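Side-chain contacts in ORC1-type DNA replication protein 2 (Aeropyrum pernix, PDB 1W5T), which binds DNA and ATP and takes part in regulating DNA replication, joining an N-terminal AAA+ ATPase domain to a C-terminal winged-helix domain: residues E304-H309 against L359-S364; L311-L316 against T353-Y358. All coordinates share one frame; numbering follows the deposited sequence.

Contact 1. Residues E304-H309 against L359-S364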
# COMPACT_ATOMS: atom_id res chain seq x y z
N GLU A 304 9.17 -16.15 -3.56
CA GLU A 304 8.68 -17.52 -3.62
C GLU A 304 7.80 -17.77 -4.84
O GLU A 304 7.73 -18.89 -5.32
CB GLU A 304 7.86 -17.84 -2.36
CG GLU A 304 8.67 -17.88 -1.07
CD GLU A 304 7.91 -18.42 0.16
OE1 GLU A 304 6.69 -18.15 0.36
OE2 GLU A 304 8.58 -19.13 0.95
N ALA A 305 7.12 -16.73 -5.32
CA ALA A 305 6.32 -16.81 -6.53
C ALA A 305 7.17 -16.84 -7.79
O ALA A 305 6.69 -17.16 -8.87
CB ALA A 305 5.35 -15.64 -6.61
N LEU A 306 8.44 -16.51 -7.67
CA LEU A 306 9.32 -16.44 -8.84
C LEU A 306 9.91 -17.83 -9.15
O LEU A 306 10.23 -18.56 -8.24
CB LEU A 306 10.45 -15.45 -8.55
CG LEU A 306 10.37 -14.04 -9.11
CD1 LEU A 306 8.88 -13.54 -9.25
CD2 LEU A 306 11.31 -13.05 -8.36
N SER A 307 10.06 -18.15 -10.43
CA SER A 307 10.83 -19.30 -10.89
C SER A 307 12.35 -19.23 -10.57
O SER A 307 12.93 -18.16 -10.43
CB SER A 307 10.60 -19.48 -12.38
OG SER A 307 11.62 -18.90 -13.17
N ILE A 308 12.97 -20.39 -10.44
CA ILE A 308 14.37 -20.56 -10.06
C ILE A 308 15.26 -19.67 -10.92
O ILE A 308 16.24 -19.10 -10.47
CB ILE A 308 14.80 -22.04 -10.29
CG1 ILE A 308 14.00 -22.99 -9.41
CG2 ILE A 308 16.27 -22.25 -10.03
CD1 ILE A 308 14.15 -24.46 -9.81
N HIS A 309 14.85 -19.54 -12.17
CA HIS A 309 15.67 -18.90 -13.15
C HIS A 309 15.67 -17.40 -13.04
O HIS A 309 16.73 -16.79 -13.14
CB HIS A 309 15.34 -19.45 -14.53
CG HIS A 309 16.09 -20.71 -14.81
ND1 HIS A 309 17.36 -20.71 -15.37
CD2 HIS A 309 15.82 -22.00 -14.51
CE1 HIS A 309 17.81 -21.95 -15.44
NE2 HIS A 309 16.89 -22.75 -14.93
N LEU A 359 13.99 -11.14 -17.33
CA LEU A 359 14.56 -9.84 -17.00
C LEU A 359 13.49 -8.75 -16.95
O LEU A 359 13.47 -7.92 -16.04
CB LEU A 359 15.64 -9.41 -17.99
CG LEU A 359 17.08 -9.72 -17.59
CD1 LEU A 359 17.97 -9.61 -18.78
CD2 LEU A 359 17.55 -8.83 -16.46
N LYS A 360 12.64 -8.77 -17.98
CA LYS A 360 11.47 -7.90 -18.03
C LYS A 360 10.61 -8.00 -16.77
O LYS A 360 10.33 -7.00 -16.14
CB LYS A 360 10.60 -8.20 -19.25
CG LYS A 360 9.99 -6.92 -19.79
CD LYS A 360 11.06 -5.95 -20.38
CE LYS A 360 10.43 -5.02 -21.46
NZ LYS A 360 8.93 -5.23 -21.53
N HIS A 361 10.24 -9.22 -16.41
CA HIS A 361 9.40 -9.45 -15.25
C HIS A 361 10.00 -8.90 -13.96
O HIS A 361 9.29 -8.30 -13.17
CB HIS A 361 9.07 -10.92 -15.10
CG HIS A 361 8.00 -11.17 -14.11
ND1 HIS A 361 8.15 -12.04 -13.06
CD2 HIS A 361 6.78 -10.61 -13.97
CE1 HIS A 361 7.06 -12.03 -12.32
NE2 HIS A 361 6.20 -11.17 -12.86
N LEU A 362 11.31 -9.13 -13.76
CA LEU A 362 12.03 -8.60 -12.61
C LEU A 362 11.90 -7.10 -12.61
O LEU A 362 11.69 -6.51 -11.56
CB LEU A 362 13.54 -8.97 -12.60
CG LEU A 362 13.91 -10.44 -12.28
CD1 LEU A 362 15.38 -10.82 -12.57
CD2 LEU A 362 13.51 -10.91 -10.87
N THR A 363 12.01 -6.49 -13.79
CA THR A 363 11.92 -5.05 -13.90
C THR A 363 10.52 -4.55 -13.50
O THR A 363 10.39 -3.59 -12.74
CB THR A 363 12.28 -4.60 -15.34
OG1 THR A 363 13.70 -4.64 -15.48
CG2 THR A 363 11.93 -3.13 -15.55
N SER A 364 9.50 -5.21 -14.02
CA SER A 364 8.13 -4.81 -13.76
C SER A 364 7.74 -5.03 -12.31
O SER A 364 6.78 -4.41 -11.83
CB SER A 364 7.16 -5.53 -14.68
OG SER A 364 7.03 -6.85 -14.30

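Contact 2. Residues L311-L316 against T353-Y358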
# COMPACT_ATOMS: atom_id res chain seq x y z
N LEU A 311 15.14 -16.10 -10.11
CA LEU A 311 15.82 -15.99 -8.84
C LEU A 311 17.35 -16.00 -9.01
O LEU A 311 18.07 -15.27 -8.33
CB LEU A 311 15.36 -17.15 -7.94
CG LEU A 311 14.28 -17.08 -6.85
CD1 LEU A 311 13.46 -15.82 -6.87
CD2 LEU A 311 13.37 -18.32 -6.86
N ILE A 312 17.85 -16.85 -9.92
CA ILE A 312 19.26 -16.85 -10.26
C ILE A 312 19.75 -15.49 -10.84
O ILE A 312 20.82 -15.00 -10.51
CB ILE A 312 19.62 -18.05 -11.21
CG1 ILE A 312 19.55 -19.36 -10.45
CG2 ILE A 312 21.03 -17.94 -11.74
CD1 ILE A 312 19.02 -20.49 -11.29
N ILE A 313 18.94 -14.90 -11.70
CA ILE A 313 19.24 -13.62 -12.32
C ILE A 313 19.17 -12.47 -11.32
O ILE A 313 20.07 -11.59 -11.29
CB ILE A 313 18.31 -13.37 -13.52
CG1 ILE A 313 18.46 -14.53 -14.53
CG2 ILE A 313 18.63 -12.01 -14.13
CD1 ILE A 313 17.29 -14.66 -15.57
N LEU A 314 18.12 -12.49 -10.49
CA LEU A 314 18.02 -11.55 -9.39
C LEU A 314 19.27 -11.58 -8.49
O LEU A 314 19.84 -10.54 -8.14
CB LEU A 314 16.74 -11.76 -8.58
CG LEU A 314 16.45 -10.72 -7.48
CD1 LEU A 314 16.49 -9.32 -8.06
CD2 LEU A 314 15.07 -10.96 -6.80
N ARG A 315 19.68 -12.78 -8.11
CA ARG A 315 20.86 -12.97 -7.30
C ARG A 315 22.10 -12.34 -7.93
O ARG A 315 22.86 -11.63 -7.28
CB ARG A 315 21.11 -14.46 -7.04
CG ARG A 315 22.02 -14.69 -5.85
CD ARG A 315 23.10 -15.68 -6.09
NE ARG A 315 23.58 -16.26 -4.83
CZ ARG A 315 24.76 -15.96 -4.27
NH1 ARG A 315 25.11 -16.54 -3.13
NH2 ARG A 315 25.60 -15.10 -4.83
N LEU A 316 22.28 -12.57 -9.23
CA LEU A 316 23.46 -12.10 -9.91
C LEU A 316 23.49 -10.58 -9.99
O LEU A 316 24.53 -9.96 -9.77
CB LEU A 316 23.55 -12.73 -11.30
CG LEU A 316 23.90 -14.21 -11.42
CD1 LEU A 316 23.48 -14.67 -12.78
CD2 LEU A 316 25.40 -14.50 -11.18
N THR A 353 15.38 -16.00 -25.47
CA THR A 353 13.97 -15.62 -25.50
C THR A 353 13.35 -15.69 -24.09
O THR A 353 12.82 -14.70 -23.60
CB THR A 353 13.24 -16.57 -26.52
OG1 THR A 353 12.79 -15.82 -27.65
CG2 THR A 353 11.99 -17.24 -25.93
N GLN A 354 13.48 -16.85 -23.45
CA GLN A 354 12.97 -17.02 -22.11
C GLN A 354 13.69 -16.09 -21.13
O GLN A 354 13.06 -15.50 -20.28
CB GLN A 354 13.02 -18.49 -21.68
CG GLN A 354 12.29 -18.78 -20.37
CD GLN A 354 10.77 -18.68 -20.50
OE1 GLN A 354 10.11 -19.67 -20.83
NE2 GLN A 354 10.21 -17.50 -20.22
N TYR A 355 14.98 -15.92 -21.34
CA TYR A 355 15.84 -15.07 -20.51
C TYR A 355 15.37 -13.63 -20.39
O TYR A 355 15.40 -13.06 -19.30
CB TYR A 355 17.26 -15.08 -21.08
CG TYR A 355 18.25 -14.14 -20.43
CD1 TYR A 355 18.71 -14.38 -19.14
CD2 TYR A 355 18.75 -13.03 -21.11
CE1 TYR A 355 19.64 -13.54 -18.54
CE2 TYR A 355 19.68 -12.20 -20.52
CZ TYR A 355 20.12 -12.47 -19.22
OH TYR A 355 21.03 -11.65 -18.58
N HIS A 356 14.99 -13.07 -21.54
CA HIS A 356 14.53 -11.69 -21.70
C HIS A 356 13.18 -11.45 -21.06
O HIS A 356 12.92 -10.37 -20.59
CB HIS A 356 14.48 -11.31 -23.20
CG HIS A 356 15.83 -11.24 -23.84
ND1 HIS A 356 16.01 -11.21 -25.21
CD2 HIS A 356 17.08 -11.17 -23.30
CE1 HIS A 356 17.30 -11.15 -25.49
NE2 HIS A 356 17.97 -11.12 -24.35
N ILE A 357 12.31 -12.46 -21.11
CA ILE A 357 11.03 -12.44 -20.43
C ILE A 357 11.27 -12.32 -18.90
O ILE A 357 10.70 -11.46 -18.23
CB ILE A 357 10.20 -13.69 -20.84
CG1 ILE A 357 9.42 -13.42 -22.14
CG2 ILE A 357 9.22 -14.12 -19.76
CD1 ILE A 357 9.36 -14.62 -23.13
N TYR A 358 12.16 -13.17 -18.38
CA TYR A 358 12.60 -13.13 -16.98
C TYR A 358 13.14 -11.78 -16.52
O TYR A 358 12.76 -11.32 -15.42
CB TYR A 358 13.65 -14.20 -16.75
CG TYR A 358 13.11 -15.60 -16.71
CD1 TYR A 358 13.88 -16.69 -17.12
CD2 TYR A 358 11.81 -15.83 -16.27
CE1 TYR A 358 13.38 -18.00 -17.06
CE2 TYR A 358 11.29 -17.11 -16.21
CZ TYR A 358 12.08 -18.19 -16.61
OH TYR A 358 11.52 -19.44 -16.53

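Contact 1. Residues E304-H309 against L359-S364
Leu306 meets His361 and Leu362 with its two methyl branches, one for each partner, and these apolar touches are the whole of the direct contact. CD2 of Leu306 lies 4.0 Å from CD2 of Leu362, methyl against methyl. CD1 of Leu306 comes to the edge of the His361 imidazole, close to the ring plane, where it is 3.9 Å from CE1 and farther from ND1. That ring is carried over to Leu306 because CG of His361 stands anti to the backbone N (chi1 -168°). No hydrogen bond crosses between 304-309 and 359-364, and the total buried surface is a modest 106 Å².

Polar interactions act within each segment or link it to its surroundings. His361 ND1 is hydrogen-bonded to OE2 of Glu310, one residue past the end of 304-309, a bond that probably helps to hold the ring, whose edge Leu306 touches, in its rotation. Ser307 takes the N-cap position of helix 308-322, its OG receiving a weak bond from the backbone N of His309. Near the end of the other helix, Ser364 OG binds back to His361 O at 2.9 Å, tilted 26° from the carbonyl plane.

The apolar cluster runs on beyond the two segments: Leu306 also packs on Leu311 and Leu365, and Leu362 on Leu367 and Val368. Here the turn leading into helix 308-322 is joined to the C-terminal part of helix 352-364, just ahead of strand 368-372, within the hydrophobic core of a winged-helix domain.

Contact 2. Residues L311-L316 against T353-Y358
Ile313 contributes 73 Å² of the 125 Å² buried here; its closest approaches are all made by the terminal methyl CD1, which reaches both Tyr355 and Tyr358 on the facing helix. With CG1 anti to the carbonyl carbon (chi1 -58°) and the chain then extended (chi2 162°), CD1 is carried out from helix 308-322 to the place where the two tyrosines meet it.

Tyr355 meets this methyl through its CD1 and CE1 atoms, each 3.9 Å from CD1 of Ile313, in an oblique approach. Although the CB of Tyr355 does not point at the opposite helix, CG stands anti to the backbone N (chi1 174°), which brings the ring over toward Ile313. The same ring makes a cation-pi interaction with Arg334 and meets the ring of Tyr337, so helix 330-345 also takes part in its surroundings.

Tyr358 offers mainly the base of its side chain, with CB 3.9 Å from CD1 of Ile313; the two side chains lie at about a right angle. Gln354 NE2, one helical turn back, lies above one face of the Tyr358 ring, offset toward the rim.

No hydrogen bond spans the segments. Ile313 packs also on Tyr337 and Leu359, placing this contact in the three-helix core of the winged-helix domain, in which helices 330-345 and 352-364 probably form the helix-turn-helix.

Overall arrangement
Contacts 1 and 2 lie side by side, their centres about 7 Å apart, and both pair helix 308-322 or its lead-in with helix 352-364. In sequence the order is 304-309, 311-316, 353-358, 359-364: the inner pair makes contact 2 and the outer pair contact 1. They also touch directly, with Leu362 CD1 3.8 Å from Ile313 CG2. Helix 330-345 falls in the chain between 311-316 and 353-358 and packs against contact 2. Together they show how successive small apolar touches join two helices in the C-terminal winged-helix domain, away from the annotated nucleotide-binding residues.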